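Type IV secretion protein Dot (Legionella pneumophila, PDB 6KS5) is the bacterial deubiquitinase Ceg23, a hydrolase that regulates the association of a particular linkage type of polyubiquitin with the Legionella phagosome. Local coordinates at residues K219-Y222 against I223-M226. Residues are numbered along the deposited sequence; the frame is centred on the assembly and turned at random.
Sequences KLSY and IEIM
Ile223, in the first turn of helix 222-231, sets its CB 3.8 Å from Ser221 OG, while its side chain also packs on Lys128 and Phe154. Glu224 carries the main polar contact and illustrates how a side chain in the first turn can cap the start of its own helix. With CG anti to the carbonyl carbon (chi1 -53°) and the chain bent at chi2 (91°), the carboxylate folds back toward the residue that precedes the helix. Its OE2 accepts the backbone N-H of Ser221, N to OE2 2.6 Å, on the syn side and somewhat out of the carboxylate plane. Ser221 OG stands 2.7 Å from the same OE2, but the hydroxyl proton is contested, since OG also hydrogen-bonds the carbonyl oxygen of Glu153. Glu224 CB lies 3.9 Å from Leu220 CG, and Leu213 of helix 193-214 touches both side chains. Ile225 turns inward, placing CG1 3.7 Å from Leu220 CD2, and its N makes a weak hydrogen bond to Ser221 O. At Met226 the regular pattern takes hold, N to Tyr222 O at 3.2 Å. The reciprocal serine bond is absent, Ser221 OG lying 4.4 Å from Glu224 N; Ser221 as N-cap and Glu224 three residues on thus form the glutamate half of a capping box at the N-terminus of helix 222-231, where the loop after helix 193-214 enters it.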
ATOM      1  N   LYS A 219       5.505   0.808  -2.927  1.00 80.53           N
ATOM      2  CA  LYS A 219       4.611  -0.279  -3.301  1.00 84.27           C
ATOM      3  C   LYS A 219       4.519  -1.350  -2.221  1.00 79.85           C
ATOM      4  O   LYS A 219       5.474  -1.624  -1.491  1.00 75.92           O
ATOM      5  CB  LYS A 219       5.021  -0.928  -4.623  1.00 89.42           C
ATOM      6  CG  LYS A 219       4.272  -0.366  -5.823  1.00 92.00           C
ATOM      7  CD  LYS A 219       2.734  -0.246  -5.620  1.00 93.30           C
ATOM      8  CE  LYS A 219       2.020  -1.507  -5.086  1.00 91.88           C
ATOM      9  NZ  LYS A 219       0.691  -1.196  -4.445  1.00 88.52           N
ATOM     10  N   LEU A 220       3.348  -1.973  -2.164  1.00 82.26           N
ATOM     11  CA  LEU A 220       2.970  -2.891  -1.105  1.00 78.71           C
ATOM     12  C   LEU A 220       3.042  -4.331  -1.590  1.00 82.74           C
ATOM     13  O   LEU A 220       2.649  -4.643  -2.720  1.00 89.99           O
ATOM     14  CB  LEU A 220       1.550  -2.584  -0.631  1.00 78.43           C
ATOM     15  CG  LEU A 220       1.356  -1.917   0.729  1.00 75.25           C
ATOM     16  CD1 LEU A 220       2.013  -0.549   0.748  1.00 74.10           C
ATOM     17  CD2 LEU A 220      -0.133  -1.805   1.030  1.00 71.04           C
ATOM     18  N   SER A 221       3.551  -5.200  -0.726  1.00 76.84           N
ATOM     19  CA  SER A 221       3.517  -6.637  -0.908  1.00 78.98           C
ATOM     20  C   SER A 221       2.424  -7.216  -0.017  1.00 78.49           C
ATOM     21  O   SER A 221       1.775  -6.503   0.750  1.00 75.98           O
ATOM     22  CB  SER A 221       4.880  -7.241  -0.574  1.00 77.30           C
ATOM     23  OG  SER A 221       5.198  -6.988   0.783  1.00 73.07           O
ATOM     24  N   TYR A 222       2.237  -8.536  -0.094  1.00 77.57           N
ATOM     25  CA  TYR A 222       1.182  -9.166   0.693  1.00 79.45           C
ATOM     26  C   TYR A 222       1.466  -9.138   2.191  1.00 76.76           C
ATOM     27  O   TYR A 222       0.551  -9.417   2.975  1.00 78.07           O
ATOM     28  CB  TYR A 222       0.960 -10.605   0.221  1.00 85.76           C
ATOM     29  CG  TYR A 222       2.197 -11.461   0.258  1.00 87.60           C
ATOM     30  CD1 TYR A 222       3.085 -11.481  -0.809  1.00 88.96           C
ATOM     31  CD2 TYR A 222       2.478 -12.255   1.361  1.00 88.43           C
ATOM     32  CE1 TYR A 222       4.225 -12.266  -0.778  1.00 89.24           C
ATOM     33  CE2 TYR A 222       3.614 -13.044   1.402  1.00 89.08           C
ATOM     34  CZ  TYR A 222       4.484 -13.047   0.329  1.00 88.88           C
ATOM     35  OH  TYR A 222       5.616 -13.831   0.368  1.00 88.92           O
ATOM     36  N   ILE A 223       2.694  -8.792   2.596  1.00 79.57           N
ATOM     37  CA  ILE A 223       3.031  -8.673   4.015  1.00 77.48           C
ATOM     38  C   ILE A 223       2.273  -7.512   4.646  1.00 74.73           C
ATOM     39  O   ILE A 223       1.496  -7.690   5.592  1.00 75.91           O
ATOM     40  CB  ILE A 223       4.550  -8.493   4.194  1.00 75.22           C
ATOM     41  CG1 ILE A 223       5.302  -9.757   3.781  1.00 77.24           C
ATOM     42  CG2 ILE A 223       4.882  -8.076   5.629  1.00 73.38           C
ATOM     43  CD1 ILE A 223       5.435 -10.758   4.879  1.00 78.59           C
ATOM     44  N   GLU A 224       2.499  -6.301   4.130  1.00 78.82           N
ATOM     45  CA  GLU A 224       1.833  -5.119   4.672  1.00 76.11           C
ATOM     46  C   GLU A 224       0.321  -5.239   4.559  1.00 78.33           C
ATOM     47  O   GLU A 224      -0.415  -4.839   5.469  1.00 77.85           O
ATOM     48  CB  GLU A 224       2.316  -3.860   3.947  1.00 73.48           C
ATOM     49  CG  GLU A 224       3.834  -3.674   3.920  1.00 73.41           C
ATOM     50  CD  GLU A 224       4.519  -4.286   2.707  1.00 77.57           C
ATOM     51  OE1 GLU A 224       5.760  -4.190   2.623  1.00 78.41           O
ATOM     52  OE2 GLU A 224       3.832  -4.847   1.832  1.00 80.63           O
ATOM     53  N   ILE A 225      -0.161  -5.811   3.458  1.00 73.54           N
ATOM     54  CA  ILE A 225      -1.595  -5.868   3.211  1.00 75.72           C
ATOM     55  C   ILE A 225      -2.280  -6.737   4.259  1.00 78.63           C
ATOM     56  O   ILE A 225      -3.346  -6.385   4.776  1.00 79.38           O
ATOM     57  CB  ILE A 225      -1.850  -6.369   1.776  1.00 80.68           C
ATOM     58  CG1 ILE A 225      -1.455  -5.295   0.763  1.00 80.53           C
ATOM     59  CG2 ILE A 225      -3.295  -6.804   1.602  1.00 82.44           C
ATOM     60  CD1 ILE A 225      -1.382  -5.802  -0.660  1.00 85.60           C
ATOM     61  N   MET A 226      -1.670  -7.872   4.609  1.00 73.07           N
ATOM     62  CA  MET A 226      -2.288  -8.752   5.595  1.00 77.88           C
ATOM     63  C   MET A 226      -2.435  -8.054   6.945  1.00 76.69           C
ATOM     64  O   MET A 226      -3.512  -8.096   7.554  1.00 80.12           O
ATOM     65  CB  MET A 226      -1.486 -10.048   5.722  1.00 82.27           C
ATOM     66  CG  MET A 226      -1.779 -11.061   4.616  1.00 87.28           C
ATOM     67  SD  MET A 226      -3.502 -11.620   4.587  1.00 93.82           S
ATOM     68  CE  MET A 226      -4.124 -10.760   3.147  1.00 88.94           C
TER